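Uncharacterized protein (Bacteroides fragilis, PDB 3NNG) is of unknown function but contains an F5/8 type C (discoidin) domain, a calcium-bearing beta-sandwich of a kind that often binds carbohydrates or lipids at cell surfaces. Local coordinates at residues 21-27 with 63-69; 41-47 with 151-155; 74-80 with 122-128. The protein carries 1 engineered substitution. Numbering follows the deposited sequence.

Overall arrangement
The three contacts lie within one F5/8 type C domain, with centres about 12 to 16 Å apart. Contact 1 pairs strands 23-26 and 63-68, and contact 3 pairs strand 71-79 with the start of strand 124-144, on opposite sides of the chain's centre. Strand 124-144 also pairs with strand 63-68. Between them, contact 2 joins the calcium-binding loop 41-47 to strand 148-159, the neighbour of strand 71-79. Trp64 of contact 1 packs on Ala42, Ile43 and Ile154 of contact 2, whose Asn155 N probably hydrogen-bonds to Ser78 O of contact 3. Segments of contacts 1 and 2 alternate along the chain; contact 3 follows contact 1 between the segments of contact 2, which unites early and late parts at the metal.

Contact 1: residues 21-27 with 63-69; sequences AWSVSCS and WWNTVLD
Segments 21-27 and 63-69 form an antiparallel beta ladder. Strands 23-26 and 63-68 have axes 4.6 Å apart at their closest and directions 162° apart. Ser23-Val67 and Ser25-Asn65 are hydrogen-bonded pairs, with CA atoms 5.0 and 5.2 Å apart; Val24-Thr66 and Cys26-Trp64 are non-hydrogen-bonded pairs at 4.3 and 4.2 Å. Ser23 N donates to Val67 O (3.0 Å) and Val67 N to Ser23 O (2.8 Å); Ser25 N donates to Asn65 O (2.9 Å) and Asn65 N to Ser25 O (2.8 Å). Beyond the strand, Ser27 N reaches Trp63 O at 3.0 Å, and Ser27 OG (chi1 p) accepts from Trp63 N at 3.2 Å. Trp63, also p, turns a ring face to Ser27 CB, 3.5 Å from the five-membered ring centroid, a CH-pi contact; its NE1 hydrogen-bonds to Glu61 OE2.

On the face of Val24, Thr66 and Trp64, the Trp64 indole (chi1 t) meets Val24 CG1 at CZ2 (3.6 Å) and gives its NE1 to Ala39 O. Trp22 (chi1 m) swings its ring over Thr66 CG2, with its CZ3 4.3 Å from Trp64 CH2. At the corner, one water joins Ala21 N to Asp69 OD1 (2.8 Å each), another Ala21 O (3.0 Å) to Val67 O (2.8 Å), and a third Trp22 NE1 (3.1 Å) to Asp69 OD1 (3.3 Å).

Strand 63-68 also pairs with strand 124-144, so strand 23-26 extends the sheet of this beta-sandwich. Thus backbone bonds fix the register, the Trp22 and Trp64 indoles pack with Val24 and Thr66, Trp63 covers Ser27, and waters bridge Ala21 and Trp22 to Val67 and Asp69.

Contact 2: residues 41-47 with 151-155; sequences LAIDGEI and FAEIN. With CA (calcium ion), chain C.
A single carboxylate oxygen, Glu153 OE2, both binds calcium and faces the backbone amides of the loop that curls around the metal. This is the calcium site of the F5/8 type C domain. Leu41 O and Glu46 O lie 2.4 Å from CA, Ala152 O 2.5 Å, and Asp44 OD1 and Glu153 OE2 2.6 Å; Thr49 completes the shell with its O and OG1. Glu153 (chi1 m, chi2 m) folds back so that OE2 takes weak hydrogen bonds from Gly45 N (2.9 Å), Glu46 N (3.2 Å) and Asp44 N (3.3 Å), while its other oxygen forms a salt bridge with Arg19.

Segment 41-47 leaves a 3-10 turn at Leu41-Ala42 and bends at Gly45, whose phi/psi is 86/3. Asp44 (chi1 p) closes an Asx turn, Glu46 N donating to its OD1 at 3.0 Å. Ala42 lies beside Glu153, with CA atoms 4.5 Å apart, and its O accepts from Ile154 N at 2.9 Å, fastening the loop where strand 148-159 resumes at Ile154. Away from the metal, Ile43 CG2 meets Ile154 CG2 at 3.7 Å, and Ala42 CB abuts the edge of the Phe151 ring, 3.6 Å from CE2.

Contact 3: residues 74-80 with 122-128; sequences LTGFSVT and DPQYAAI
This is an antiparallel strand pairing, largely buried, in which the start of strand 124-144 runs beside strand 71-79; on its other edge, strand 71-79 pairs with strand 148-159. The short segments' axes approach to 4.2 Å, with directions 160° apart. Phe77-Ala126 and Val79-Gln124 are hydrogen-bonded pairs, Gly76-Ala127 and Ser78-Tyr125 non-hydrogen-bonded. Phe77 N donates to Ala126 O (2.9 Å) and Ala126 N to Phe77 O (2.7 Å); Val79 N donates to Gln124 O (3.2 Å) and Gln124 N to Val79 O (3.0 Å). Ile128 N adds a bond to Thr75 O at 2.7 Å, although Thr75, at phi/psi -97/-16, departs from extended geometry.

Gly76 (phi/psi 167/-175) comes within 4.1 Å, CA to CA, of Ala127; a beta carbon there would sit 2.6 Å from Ala126 O, so the close approach needs a bare backbone. Phe77 (chi1 p) lays its ring face on Ala126 CB, 4.0 Å from the centroid, a CH-pi contact. Leu74 CG is 4.2 Å from Ile128 CG1. On the opposite face, Ser78 CB rests 3.6 Å from Tyr125 CD1, while Ser78 OG is hydrogen-bonded to Tyr157 OH. Water links Thr75 OG1 (2.9 Å) and Ile128 O (2.8 Å).

With Leu74 and Phe77 packing on Leu156 and on residues further along strand 124-144, the arrangement is that of a beta-sandwich sheet, as in the jelly-roll of F5/8 type C domains.

Contact 1: residues 21-27 with 63-69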
loop_
_atom_site.group_PDB
_atom_site.type_symbol
_atom_site.label_atom_id
_atom_site.label_comp_id
_atom_site.label_asym_id
_atom_site.label_seq_id
_atom_site.Cartn_x
_atom_site.Cartn_y
_atom_site.Cartn_z
ATOM N N ALA A 21 11.110 5.489 9.149
ATOM C CA ALA A 21 10.496 6.185 10.276
ATOM C C ALA A 21 8.979 6.224 10.153
ATOM O O ALA A 21 8.293 6.857 10.952
ATOM C CB ALA A 21 11.077 7.608 10.437
ATOM N N TRP A 22 8.457 5.551 9.135
ATOM C CA TRP A 22 7.016 5.355 9.021
ATOM C C TRP A 22 6.431 4.593 10.210
ATOM O O TRP A 22 7.088 3.747 10.836
ATOM C CB TRP A 22 6.690 4.602 7.735
ATOM C CG TRP A 22 6.840 5.440 6.520
ATOM C CD1 TRP A 22 7.372 6.712 6.442
ATOM C CD2 TRP A 22 6.460 5.078 5.192
ATOM N NE1 TRP A 22 7.341 7.154 5.133
ATOM C CE2 TRP A 22 6.789 6.167 4.351
ATOM C CE3 TRP A 22 5.871 3.936 4.631
ATOM C CZ2 TRP A 22 6.536 6.147 2.988
ATOM C CZ3 TRP A 22 5.632 3.916 3.282
ATOM C CH2 TRP A 22 5.964 5.015 2.470
ATOM N N SER A 23 5.177 4.897 10.514
ATOM C CA SER A 23 4.433 4.193 11.554
ATOM C C SER A 23 3.229 3.545 10.865
ATOM O O SER A 23 2.314 4.234 10.420
ATOM C CB SER A 23 3.998 5.184 12.643
ATOM O OG SER A 23 3.286 4.544 13.688
ATOM N N VAL A 24 3.246 2.224 10.757
ATOM C CA VAL A 24 2.291 1.533 9.897
ATOM C C VAL A 24 1.296 0.695 10.691
ATOM O O VAL A 24 1.608 0.217 11.780
ATOM C CB VAL A 24 3.014 0.628 8.864
ATOM C CG1 VAL A 24 4.080 1.423 8.112
ATOM C CG2 VAL A 24 3.640 -0.576 9.549
ATOM N N SER A 25 0.105 0.507 10.133
ATOM C CA SER A 25 -0.911 -0.354 10.749
ATOM C C SER A 25 -1.813 -0.925 9.666
ATOM O O SER A 25 -1.723 -0.518 8.515
ATOM C CB SER A 25 -1.759 0.449 11.741
ATOM O OG SER A 25 -2.351 1.567 11.101
ATOM N N CYS A 26 -2.673 -1.872 10.032
ATOM C CA CYS A 26 -3.585 -2.505 9.083
ATOM C C CYS A 26 -4.864 -2.940 9.769
ATOM O O CYS A 26 -4.970 -2.915 10.990
ATOM C CB CYS A 26 -2.961 -3.741 8.465
ATOM S SG CYS A 26 -2.553 -5.004 9.703
ATOM N N SER A 27 -5.825 -3.366 8.963
ATOM C CA SER A 27 -7.126 -3.780 9.450
ATOM C C SER A 27 -7.032 -5.008 10.354
ATOM O O SER A 27 -7.621 -5.044 11.430
ATOM C CB SER A 27 -8.014 -4.087 8.256
ATOM O OG SER A 27 -7.361 -5.007 7.404
ATOM N N TRP A 63 -7.447 -3.135 4.862
ATOM C CA TRP A 63 -6.675 -1.923 4.582
ATOM C C TRP A 63 -5.290 -1.906 5.238
ATOM O O TRP A 63 -5.027 -2.633 6.205
ATOM C CB TRP A 63 -7.483 -0.674 4.960
ATOM C CG TRP A 63 -7.949 -0.663 6.398
ATOM C CD1 TRP A 63 -9.166 -1.073 6.872
ATOM C CD2 TRP A 63 -7.197 -0.235 7.545
ATOM N NE1 TRP A 63 -9.216 -0.931 8.240
ATOM C CE2 TRP A 63 -8.022 -0.415 8.676
ATOM C CE3 TRP A 63 -5.900 0.271 7.726
ATOM C CZ2 TRP A 63 -7.593 -0.102 9.969
ATOM C CZ3 TRP A 63 -5.476 0.582 9.013
ATOM C CH2 TRP A 63 -6.322 0.397 10.115
ATOM N N TRP A 64 -4.409 -1.087 4.678
ATOM C CA TRP A 64 -3.061 -0.902 5.194
ATOM C C TRP A 64 -2.801 0.608 5.239
ATOM O O TRP A 64 -3.213 1.347 4.344
ATOM C CB TRP A 64 -2.042 -1.648 4.315
ATOM C CG TRP A 64 -0.588 -1.552 4.769
ATOM C CD1 TRP A 64 0.148 -2.506 5.453
ATOM C CD2 TRP A 64 0.309 -0.461 4.521
ATOM N NE1 TRP A 64 1.442 -2.056 5.642
ATOM C CE2 TRP A 64 1.561 -0.804 5.099
ATOM C CE3 TRP A 64 0.174 0.776 3.870
ATOM C CZ2 TRP A 64 2.657 0.050 5.047
ATOM C CZ3 TRP A 64 1.273 1.630 3.820
ATOM C CH2 TRP A 64 2.500 1.261 4.404
ATOM N N ASN A 65 -2.142 1.067 6.293
ATOM C CA ASN A 65 -2.060 2.497 6.581
ATOM C C ASN A 65 -0.658 2.855 7.026
ATOM O O ASN A 65 -0.010 2.061 7.719
ATOM C CB ASN A 65 -3.048 2.861 7.693
ATOM C CG ASN A 65 -3.138 4.359 7.942
ATOM O OD1 ASN A 65 -2.343 4.934 8.697
ATOM N ND2 ASN A 65 -4.111 4.996 7.312
ATOM N N THR A 66 -0.182 4.032 6.621
ATOM C CA THR A 66 1.087 4.546 7.125
ATOM C C THR A 66 0.987 6.016 7.541
ATOM O O THR A 66 0.424 6.853 6.819
ATOM C CB THR A 66 2.251 4.356 6.109
ATOM O OG1 THR A 66 3.471 4.851 6.678
ATOM C CG2 THR A 66 1.968 5.100 4.799
ATOM N N VAL A 67 1.505 6.312 8.728
ATOM C CA VAL A 67 1.765 7.688 9.127
ATOM C C VAL A 67 3.190 8.004 8.694
ATOM O O VAL A 67 4.138 7.381 9.170
ATOM C CB VAL A 67 1.664 7.863 10.660
ATOM C CG1 VAL A 67 1.681 9.343 11.030
ATOM C CG2 VAL A 67 0.407 7.193 11.197
ATOM N N LEU A 68 3.342 8.940 7.762
ATOM C CA LEU A 68 4.665 9.338 7.299
ATOM C C LEU A 68 5.286 10.248 8.340
ATOM O O LEU A 68 4.585 11.057 8.934
ATOM C CB LEU A 68 4.569 10.058 5.944
ATOM C CG LEU A 68 4.122 9.201 4.738
ATOM C CD1 LEU A 68 2.665 8.769 4.835
ATOM C CD2 LEU A 68 4.362 9.926 3.405
ATOM N N ASP A 69 6.585 10.121 8.586
ATOM C CA ASP A 69 7.238 11.067 9.498
ATOM C C ASP A 69 7.509 12.394 8.784
ATOM O O ASP A 69 7.431 13.454 9.392
ATOM C CB ASP A 69 8.556 10.500 10.027
ATOM C CG ASP A 69 9.510 10.107 8.909
ATOM O OD1 ASP A 69 9.181 9.187 8.125
ATOM O OD2 ASP A 69 10.594 10.713 8.819
HETATM O O HOH W 1 10.897 7.305 7.011
HETATM O O HOH W 2 5.685 8.156 11.426
HETATM O O HOH W 3 8.145 10.180 5.172
#

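Contact 2: residues 41-47 with 151-155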
loop_
_atom_site.group_PDB
_atom_site.type_symbol
_atom_site.label_atom_id
_atom_site.label_comp_id
_atom_site.label_asym_id
_atom_site.label_seq_id
_atom_site.Cartn_x
_atom_site.Cartn_y
_atom_site.Cartn_z
ATOM N N LEU A 41 5.879 -5.640 7.664
ATOM C CA LEU A 41 6.525 -6.495 6.672
ATOM C C LEU A 41 6.309 -5.997 5.249
ATOM O O LEU A 41 7.043 -6.375 4.361
ATOM C CB LEU A 41 6.079 -7.955 6.803
ATOM C CG LEU A 41 6.407 -8.629 8.141
ATOM C CD1 LEU A 41 5.846 -10.042 8.191
ATOM C CD2 LEU A 41 7.911 -8.662 8.408
ATOM N N ALA A 42 5.317 -5.141 5.027
ATOM C CA ALA A 42 5.139 -4.553 3.695
ATOM C C ALA A 42 6.162 -3.458 3.348
ATOM O O ALA A 42 6.245 -3.029 2.190
ATOM C CB ALA A 42 3.723 -4.005 3.539
ATOM N N ILE A 43 6.916 -2.982 4.339
ATOM C CA ILE A 43 7.861 -1.889 4.089
ATOM C C ILE A 43 9.292 -2.201 4.544
ATOM O O ILE A 43 10.041 -1.293 4.898
ATOM C CB ILE A 43 7.400 -0.561 4.747
ATOM C CG1 ILE A 43 7.239 -0.737 6.261
ATOM C CG2 ILE A 43 6.072 -0.068 4.121
ATOM C CD1 ILE A 43 7.382 0.560 7.043
ATOM N N ASP A 44 9.678 -3.475 4.534
ATOM C CA ASP A 44 11.002 -3.846 5.048
ATOM C C ASP A 44 12.042 -4.108 3.956
ATOM O O ASP A 44 13.185 -4.447 4.252
ATOM C CB ASP A 44 10.908 -5.039 6.012
ATOM C CG ASP A 44 10.434 -6.311 5.331
ATOM O OD1 ASP A 44 10.328 -6.310 4.087
ATOM O OD2 ASP A 44 10.183 -7.312 6.041
ATOM N N GLY A 45 11.643 -3.936 2.699
ATOM C CA GLY A 45 12.549 -4.079 1.573
ATOM C C GLY A 45 12.710 -5.493 1.046
ATOM O O GLY A 45 13.495 -5.712 0.126
ATOM N N GLU A 46 11.965 -6.444 1.611
ATOM C CA GLU A 46 12.148 -7.858 1.292
ATOM C C GLU A 46 10.925 -8.472 0.591
ATOM O O GLU A 46 9.821 -8.415 1.112
ATOM C CB GLU A 46 12.452 -8.631 2.573
ATOM C CG GLU A 46 12.424 -10.152 2.418
ATOM C CD GLU A 46 13.463 -10.638 1.426
ATOM O OE1 GLU A 46 13.101 -11.385 0.489
ATOM O OE2 GLU A 46 14.641 -10.259 1.578
ATOM N N ILE A 47 11.110 -9.083 -0.574
ATOM C CA ILE A 47 9.960 -9.622 -1.305
ATOM C C ILE A 47 9.334 -10.827 -0.600
ATOM O O ILE A 47 8.133 -11.099 -0.729
ATOM C CB ILE A 47 10.308 -9.964 -2.784
ATOM C CG1 ILE A 47 9.038 -10.285 -3.577
ATOM C CG2 ILE A 47 11.349 -11.112 -2.872
ATOM C CD1 ILE A 47 8.235 -9.056 -4.018
ATOM N N PHE A 151 0.297 -7.664 0.416
ATOM C CA PHE A 151 1.392 -7.351 -0.496
ATOM C C PHE A 151 2.721 -7.348 0.240
ATOM O O PHE A 151 2.768 -7.084 1.438
ATOM C CB PHE A 151 1.161 -6.037 -1.258
ATOM C CG PHE A 151 0.629 -4.904 -0.403
ATOM C CD1 PHE A 151 -0.648 -4.401 -0.614
ATOM C CD2 PHE A 151 1.420 -4.320 0.583
ATOM C CE1 PHE A 151 -1.142 -3.354 0.161
ATOM C CE2 PHE A 151 0.945 -3.280 1.357
ATOM C CZ PHE A 151 -0.351 -2.790 1.155
ATOM N N ALA A 152 3.793 -7.674 -0.477
ATOM C CA ALA A 152 5.075 -7.912 0.166
ATOM C C ALA A 152 5.834 -6.620 0.307
ATOM O O ALA A 152 6.577 -6.433 1.254
ATOM C CB ALA A 152 5.884 -8.924 -0.607
ATOM N N GLU A 153 5.623 -5.714 -0.635
ATOM C CA GLU A 153 6.314 -4.442 -0.622
ATOM C C GLU A 153 5.419 -3.366 -1.187
ATOM O O GLU A 153 4.920 -3.499 -2.298
ATOM C CB GLU A 153 7.591 -4.541 -1.462
ATOM C CG GLU A 153 8.716 -5.227 -0.713
ATOM C CD GLU A 153 9.129 -4.423 0.511
ATOM O OE1 GLU A 153 9.453 -3.230 0.352
ATOM O OE2 GLU A 153 9.120 -4.971 1.624
ATOM N N ILE A 154 5.213 -2.308 -0.410
ATOM C CA ILE A 154 4.576 -1.103 -0.906
ATOM C C ILE A 154 5.529 0.081 -0.768
ATOM O O ILE A 154 6.292 0.169 0.194
ATOM C CB ILE A 154 3.290 -0.781 -0.151
ATOM C CG1 ILE A 154 2.576 0.390 -0.838
ATOM C CG2 ILE A 154 3.595 -0.479 1.341
ATOM C CD1 ILE A 154 1.139 0.569 -0.374
ATOM N N ASN A 155 5.484 0.978 -1.744
ATOM C CA ASN A 155 6.290 2.186 -1.725
ATOM C C ASN A 155 5.445 3.382 -2.092
ATOM O O ASN A 155 4.448 3.249 -2.801
ATOM C CB ASN A 155 7.445 2.068 -2.712
ATOM C CG ASN A 155 8.572 1.229 -2.172
ATOM O OD1 ASN A 155 9.395 1.709 -1.392
ATOM N ND2 ASN A 155 8.609 -0.037 -2.565
HETATM CA CA CA C . 8.394 -7.310 2.636
#

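Contact 3: residues 74-80 with 122-128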
loop_
_atom_site.group_PDB
_atom_site.type_symbol
_atom_site.label_atom_id
_atom_site.label_comp_id
_atom_site.label_asym_id
_atom_site.label_seq_id
_atom_site.Cartn_x
_atom_site.Cartn_y
_atom_site.Cartn_z
ATOM N N LEU A 74 2.780 13.535 -2.922
ATOM C CA LEU A 74 2.658 12.150 -3.384
ATOM C C LEU A 74 2.366 12.041 -4.871
ATOM O O LEU A 74 1.310 12.486 -5.329
ATOM C CB LEU A 74 1.544 11.456 -2.598
ATOM C CG LEU A 74 1.280 9.995 -2.926
ATOM C CD1 LEU A 74 2.567 9.189 -2.726
ATOM C CD2 LEU A 74 0.145 9.449 -2.056
ATOM N N THR A 75 3.284 11.421 -5.620
ATOM C CA THR A 75 3.107 11.274 -7.067
ATOM C C THR A 75 2.536 9.910 -7.473
ATOM O O THR A 75 2.049 9.733 -8.583
ATOM C CB THR A 75 4.417 11.561 -7.852
ATOM O OG1 THR A 75 4.128 11.608 -9.254
ATOM C CG2 THR A 75 5.468 10.482 -7.595
ATOM N N GLY A 76 2.579 8.948 -6.567
ATOM C CA GLY A 76 2.004 7.649 -6.855
ATOM C C GLY A 76 2.464 6.648 -5.823
ATOM O O GLY A 76 3.147 7.016 -4.868
ATOM N N PHE A 77 2.097 5.381 -6.011
ATOM C CA PHE A 77 2.600 4.338 -5.144
ATOM C C PHE A 77 2.783 3.065 -5.959
ATOM O O PHE A 77 2.406 2.998 -7.137
ATOM C CB PHE A 77 1.637 4.108 -3.972
ATOM C CG PHE A 77 0.347 3.479 -4.376
ATOM C CD1 PHE A 77 -0.676 4.247 -4.918
ATOM C CD2 PHE A 77 0.157 2.120 -4.235
ATOM C CE1 PHE A 77 -1.874 3.663 -5.304
ATOM C CE2 PHE A 77 -1.024 1.521 -4.624
ATOM C CZ PHE A 77 -2.049 2.297 -5.156
ATOM N N SER A 78 3.362 2.052 -5.331
ATOM C CA SER A 78 3.564 0.778 -5.991
ATOM C C SER A 78 3.415 -0.350 -5.001
ATOM O O SER A 78 3.759 -0.206 -3.819
ATOM C CB SER A 78 4.956 0.715 -6.619
ATOM O OG SER A 78 5.937 0.533 -5.614
ATOM N N VAL A 79 2.916 -1.480 -5.500
ATOM C CA VAL A 79 2.749 -2.678 -4.699
ATOM C C VAL A 79 3.305 -3.870 -5.480
ATOM O O VAL A 79 3.410 -3.819 -6.710
ATOM C CB VAL A 79 1.257 -2.891 -4.307
ATOM C CG1 VAL A 79 0.769 -1.736 -3.432
ATOM C CG2 VAL A 79 0.365 -3.007 -5.546
ATOM N N THR A 80 3.689 -4.922 -4.760
ATOM C CA THR A 80 4.143 -6.174 -5.368
ATOM C C THR A 80 3.123 -7.278 -5.102
ATOM O O THR A 80 2.087 -7.037 -4.476
ATOM C CB THR A 80 5.492 -6.627 -4.767
ATOM O OG1 THR A 80 5.332 -6.854 -3.360
ATOM C CG2 THR A 80 6.582 -5.549 -4.986
ATOM N N ASP A 122 8.401 -8.039 -9.425
ATOM C CA ASP A 122 8.262 -6.716 -10.024
ATOM C C ASP A 122 7.037 -5.983 -9.471
ATOM O O ASP A 122 5.954 -6.554 -9.420
ATOM C CB ASP A 122 8.149 -6.843 -11.547
ATOM C CG ASP A 122 8.630 -5.600 -12.280
ATOM O OD1 ASP A 122 9.744 -5.124 -11.979
ATOM O OD2 ASP A 122 7.899 -5.111 -13.170
ATOM N N PRO A 123 7.209 -4.713 -9.051
ATOM C CA PRO A 123 6.059 -3.922 -8.600
ATOM C C PRO A 123 5.264 -3.373 -9.774
ATOM O O PRO A 123 5.770 -3.322 -10.883
ATOM C CB PRO A 123 6.688 -2.764 -7.817
ATOM C CG PRO A 123 8.167 -2.847 -8.045
ATOM C CD PRO A 123 8.460 -3.937 -9.028
ATOM N N GLN A 124 4.017 -2.998 -9.517
ATOM C CA GLN A 124 3.229 -2.235 -10.464
ATOM C C GLN A 124 2.995 -0.874 -9.839
ATOM O O GLN A 124 2.866 -0.756 -8.622
ATOM C CB GLN A 124 1.899 -2.929 -10.779
ATOM C CG GLN A 124 2.071 -4.252 -11.499
ATOM C CD GLN A 124 0.769 -4.967 -11.706
ATOM O OE1 GLN A 124 -0.219 -4.378 -12.152
ATOM N NE2 GLN A 124 0.749 -6.252 -11.378
ATOM N N TYR A 125 2.938 0.149 -10.683
ATOM C CA TYR A 125 2.939 1.522 -10.237
ATOM C C TYR A 125 1.589 2.167 -10.500
ATOM O O TYR A 125 1.007 2.008 -11.572
ATOM C CB TYR A 125 4.063 2.281 -10.939
ATOM C CG TYR A 125 5.422 1.660 -10.710
ATOM C CD1 TYR A 125 6.240 2.092 -9.669
ATOM C CD2 TYR A 125 5.885 0.637 -11.525
ATOM C CE1 TYR A 125 7.471 1.522 -9.456
ATOM C CE2 TYR A 125 7.119 0.061 -11.316
ATOM C CZ TYR A 125 7.904 0.506 -10.283
ATOM O OH TYR A 125 9.137 -0.063 -10.067
ATOM N N ALA A 126 1.073 2.877 -9.508
ATOM C CA ALA A 126 -0.194 3.559 -9.690
ATOM C C ALA A 126 0.036 5.046 -9.470
ATOM O O ALA A 126 0.412 5.468 -8.378
ATOM C CB ALA A 126 -1.240 3.020 -8.733
ATOM N N ALA A 127 -0.171 5.826 -10.525
ATOM C CA ALA A 127 0.055 7.264 -10.491
ATOM C C ALA A 127 -1.013 7.998 -9.681
ATOM O O ALA A 127 -2.193 7.647 -9.716
ATOM C CB ALA A 127 0.119 7.816 -11.923
ATOM N N ILE A 128 -0.580 9.015 -8.940
ATOM C CA ILE A 128 -1.495 9.928 -8.266
ATOM C C ILE A 128 -1.394 11.279 -8.968
ATOM O O ILE A 128 -0.337 11.933 -8.954
ATOM C CB ILE A 128 -1.142 10.099 -6.782
ATOM C CG1 ILE A 128 -1.188 8.758 -6.054
ATOM C CG2 ILE A 128 -2.098 11.093 -6.112
ATOM C CD1 ILE A 128 -2.572 8.265 -5.809
HETATM O O HOH W 4 1.739 11.811 -10.853
#